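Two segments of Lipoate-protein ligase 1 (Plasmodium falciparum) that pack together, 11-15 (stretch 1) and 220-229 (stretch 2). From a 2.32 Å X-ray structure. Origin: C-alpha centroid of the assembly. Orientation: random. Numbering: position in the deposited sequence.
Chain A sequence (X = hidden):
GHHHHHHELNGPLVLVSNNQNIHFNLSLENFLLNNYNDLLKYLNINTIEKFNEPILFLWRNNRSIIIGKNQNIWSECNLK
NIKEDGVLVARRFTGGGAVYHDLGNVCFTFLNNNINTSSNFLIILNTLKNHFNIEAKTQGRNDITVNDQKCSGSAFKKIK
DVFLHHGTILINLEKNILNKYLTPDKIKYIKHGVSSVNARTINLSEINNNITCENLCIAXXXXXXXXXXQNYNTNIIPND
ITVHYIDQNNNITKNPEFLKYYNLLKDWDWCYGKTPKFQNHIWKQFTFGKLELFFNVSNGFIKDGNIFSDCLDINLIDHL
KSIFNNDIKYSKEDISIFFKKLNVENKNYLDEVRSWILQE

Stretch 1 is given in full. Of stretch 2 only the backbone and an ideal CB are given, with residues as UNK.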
# COMPACT_ATOMS: atom_id res chain seq x y z
N GLY A 11 10.01 -3.91 -22.44
CA GLY A 11 8.65 -3.43 -22.51
C GLY A 11 7.89 -3.64 -21.21
O GLY A 11 8.38 -4.32 -20.31
N PRO A 12 6.69 -3.06 -21.12
CA PRO A 12 5.90 -3.20 -19.89
C PRO A 12 5.60 -4.66 -19.58
O PRO A 12 5.69 -5.54 -20.44
CB PRO A 12 4.62 -2.41 -20.19
CG PRO A 12 4.59 -2.26 -21.68
CD PRO A 12 6.01 -2.23 -22.12
N LEU A 13 5.24 -4.91 -18.32
CA LEU A 13 5.01 -6.26 -17.82
C LEU A 13 3.66 -6.35 -17.14
O LEU A 13 3.23 -5.43 -16.44
CB LEU A 13 6.10 -6.69 -16.84
CG LEU A 13 7.44 -7.17 -17.40
CD1 LEU A 13 8.44 -7.36 -16.27
CD2 LEU A 13 7.26 -8.47 -18.17
N VAL A 14 3.00 -7.49 -17.33
CA VAL A 14 1.76 -7.83 -16.66
C VAL A 14 2.00 -9.14 -15.92
O VAL A 14 2.23 -10.19 -16.55
CB VAL A 14 0.59 -7.96 -17.64
CG1 VAL A 14 -0.72 -8.16 -16.89
CG2 VAL A 14 0.51 -6.74 -18.55
N LEU A 15 1.96 -9.09 -14.59
CA LEU A 15 2.24 -10.24 -13.74
C LEU A 15 0.98 -10.61 -12.96
O LEU A 15 0.19 -9.74 -12.59
CB LEU A 15 3.39 -9.92 -12.77
CG LEU A 15 4.57 -9.15 -13.37
CD1 LEU A 15 5.62 -8.87 -12.31
CD2 LEU A 15 5.18 -9.90 -14.54
N UNK A 220 -8.63 -4.34 -17.47
CA UNK A 220 -7.58 -3.51 -16.89
C UNK A 220 -6.25 -3.73 -17.59
O UNK A 220 -5.51 -2.77 -17.84
CB UNK A 220 -7.44 -3.80 -15.39
N UNK A 221 -5.91 -4.98 -17.89
CA UNK A 221 -4.69 -5.26 -18.64
C UNK A 221 -4.76 -4.62 -20.02
O UNK A 221 -3.79 -4.04 -20.51
CB UNK A 221 -4.47 -6.77 -18.76
N UNK A 222 -5.93 -4.71 -20.66
CA UNK A 222 -6.12 -4.08 -21.97
C UNK A 222 -5.80 -2.59 -21.90
O UNK A 222 -4.95 -2.09 -22.65
CB UNK A 222 -7.55 -4.29 -22.47
N UNK A 223 -6.47 -1.86 -21.01
CA UNK A 223 -6.24 -0.42 -20.92
C UNK A 223 -4.84 -0.09 -20.42
O UNK A 223 -4.36 1.02 -20.67
CB UNK A 223 -7.28 0.22 -20.00
N UNK A 224 -4.18 -1.02 -19.73
CA UNK A 224 -2.79 -0.81 -19.32
C UNK A 224 -1.85 -0.83 -20.52
O UNK A 224 -1.19 0.17 -20.84
CB UNK A 224 -2.37 -1.88 -18.31
N UNK A 225 -1.80 -1.97 -21.22
CA UNK A 225 -0.99 -2.09 -22.42
C UNK A 225 -1.31 -0.97 -23.40
O UNK A 225 -0.40 -0.32 -23.95
CB UNK A 225 -1.21 -3.45 -23.08
N UNK A 226 -2.60 -0.72 -23.63
CA UNK A 226 -2.99 0.34 -24.55
C UNK A 226 -2.51 1.70 -24.06
O UNK A 226 -2.06 2.53 -24.86
CB UNK A 226 -4.51 0.35 -24.73
N UNK A 227 -2.60 1.95 -22.76
CA UNK A 227 -2.12 3.22 -22.22
C UNK A 227 -0.64 3.41 -22.53
O UNK A 227 -0.21 4.51 -22.90
CB UNK A 227 -2.36 3.29 -20.71
N UNK A 228 0.16 2.35 -22.38
CA UNK A 228 1.58 2.46 -22.65
C UNK A 228 1.95 2.12 -24.10
O UNK A 228 3.13 1.94 -24.40
CB UNK A 228 2.35 1.55 -21.69
N UNK A 229 0.96 2.04 -24.99
CA UNK A 229 1.21 1.85 -26.42
C UNK A 229 0.82 3.07 -27.24
O UNK A 229 0.64 2.96 -28.46
CB UNK A 229 0.45 0.63 -26.93

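Residues 220-227 are helical, and the helix runs nearly antiparallel to the strand 13-15, with N-to-C directions 162° apart. Stretch 1 offers mainly carbon here: the ring of Pro12 and the methyls of Val14.

Position 220 has nothing of stretch 1 within 5.5 Å of its CB, so the contact sets no preference. The residue is Leu220, which does not touch stretch 1.

Position 221 points toward the strand. The CA of 221 lies 7.2 Å from Val14 CA, and the ideal CB of 221 is 4.4 Å from Val14 CG1. That leaves room for a medium apolar side chain; Val, Ile, Leu or Met would suit. The residue is Ile221, with chi1 m and chi2 t. Its CD1 packs 3.7 Å from Val14 CG1.

Positions 222 and 223 find nothing of stretch 1 near their CB atoms. Many helix-compatible residues would serve. They are Lys222 and Glu223, and neither makes contact.

Position 224 also points toward stretch 1, but its CB has nothing there within 5.5 Å. A gap remains before Pro12 and Val14. A long or broad apolar side chain could cross it: Leu, Met or Phe. The residue is Phe224, with chi1 t. Its CE2 lies 4.0 Å from Pro12 CB and 3.7 Å from Leu13 O, and its CD2 is 4.1 Å from Val14 CG2. One ring thus touches three consecutive residues, meeting all of them obliquely.

Position 225 points sideways. The CA of 225 is 7.4 Å from Pro12 CA, yet its CB has no close neighbour in stretch 1. A small residue such as Ala, Ser or Thr would suit, but nothing in stretch 1 rules out others. The residue is Thr225. Its OG1 donates a hydrogen bond to Ile221 O, 3.2 Å away, one turn back. The same OG1 only grazes Val14 CG2, at 4.5 Å.

Positions 226 and 227 are again out of reach, so stretch 1 favours no particular type. They are Lys226 and Phe227. Lys226 NZ forms a long salt bridge with Glu223 OE1, at 3.6 Å.

Position 228 leaves helical phi/psi (-91/13). Its CB points toward stretch 1, and the ideal CB is 4.4 Å from Pro12 CG. An apolar or aromatic residue would suit, since even a CB can touch the proline. The residue is Tyr228, whose CB lies 4.4 Å from Pro12 CG. Its OH is hydrogen-bonded elsewhere in the structure.

Position 229 points sideways, with nothing near; many residues would suit. It is Glu229.

No hydrogen bond links the stretches; the contact buries 256 Å² in all.

Stretch 2 220-229: LIKEFTKFYE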
# COMPACT_ATOMS: atom_id res chain seq x y z
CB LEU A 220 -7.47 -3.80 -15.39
CG LEU A 220 -6.59 -2.87 -14.55
CD1 LEU A 220 -7.03 -1.42 -14.69
CD2 LEU A 220 -6.66 -3.31 -13.10
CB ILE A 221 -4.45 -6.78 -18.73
CG1 ILE A 221 -4.32 -7.38 -17.33
CG2 ILE A 221 -3.20 -7.08 -19.56
CD1 ILE A 221 -4.28 -8.90 -17.31
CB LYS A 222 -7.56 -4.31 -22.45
CG LYS A 222 -7.78 -5.66 -23.11
CD LYS A 222 -9.25 -5.87 -23.45
CE LYS A 222 -9.45 -7.08 -24.35
NZ LYS A 222 -10.88 -7.25 -24.77
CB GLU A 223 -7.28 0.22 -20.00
CG GLU A 223 -8.66 0.36 -20.64
CD GLU A 223 -8.65 1.31 -21.83
OE1 GLU A 223 -9.67 1.35 -22.56
OE2 GLU A 223 -7.64 2.01 -22.03
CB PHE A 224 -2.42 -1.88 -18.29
CG PHE A 224 -0.98 -1.86 -17.86
CD1 PHE A 224 -0.55 -1.01 -16.86
CD2 PHE A 224 -0.06 -2.73 -18.43
CE1 PHE A 224 0.77 -1.00 -16.45
CE2 PHE A 224 1.26 -2.72 -18.03
CZ PHE A 224 1.67 -1.86 -17.04
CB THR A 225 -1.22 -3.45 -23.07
OG1 THR A 225 -1.05 -4.49 -22.09
CG2 THR A 225 -0.24 -3.68 -24.21
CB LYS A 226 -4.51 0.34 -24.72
CG LYS A 226 -5.07 1.56 -25.45
CD LYS A 226 -6.52 1.33 -25.85
CE LYS A 226 -7.35 2.59 -25.67
NZ LYS A 226 -8.79 2.33 -25.92
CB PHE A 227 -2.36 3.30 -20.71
CG PHE A 227 -1.82 4.56 -20.08
CD1 PHE A 227 -0.52 4.60 -19.59
CD2 PHE A 227 -2.60 5.70 -19.99
CE1 PHE A 227 -0.01 5.75 -19.02
CE2 PHE A 227 -2.10 6.85 -19.41
CZ PHE A 227 -0.80 6.88 -18.93
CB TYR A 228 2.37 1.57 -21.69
CG TYR A 228 2.33 2.07 -20.26
CD1 TYR A 228 2.87 3.31 -19.93
CD2 TYR A 228 1.76 1.32 -19.25
CE1 TYR A 228 2.83 3.78 -18.63
CE2 TYR A 228 1.72 1.78 -17.95
CZ TYR A 228 2.26 3.00 -17.65
OH TYR A 228 2.21 3.46 -16.35
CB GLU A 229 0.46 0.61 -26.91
CG GLU A 229 1.29 -0.66 -26.91
CD GLU A 229 0.50 -1.87 -27.35
OE1 GLU A 229 -0.74 -1.75 -27.50
OE2 GLU A 229 1.10 -2.95 -27.54
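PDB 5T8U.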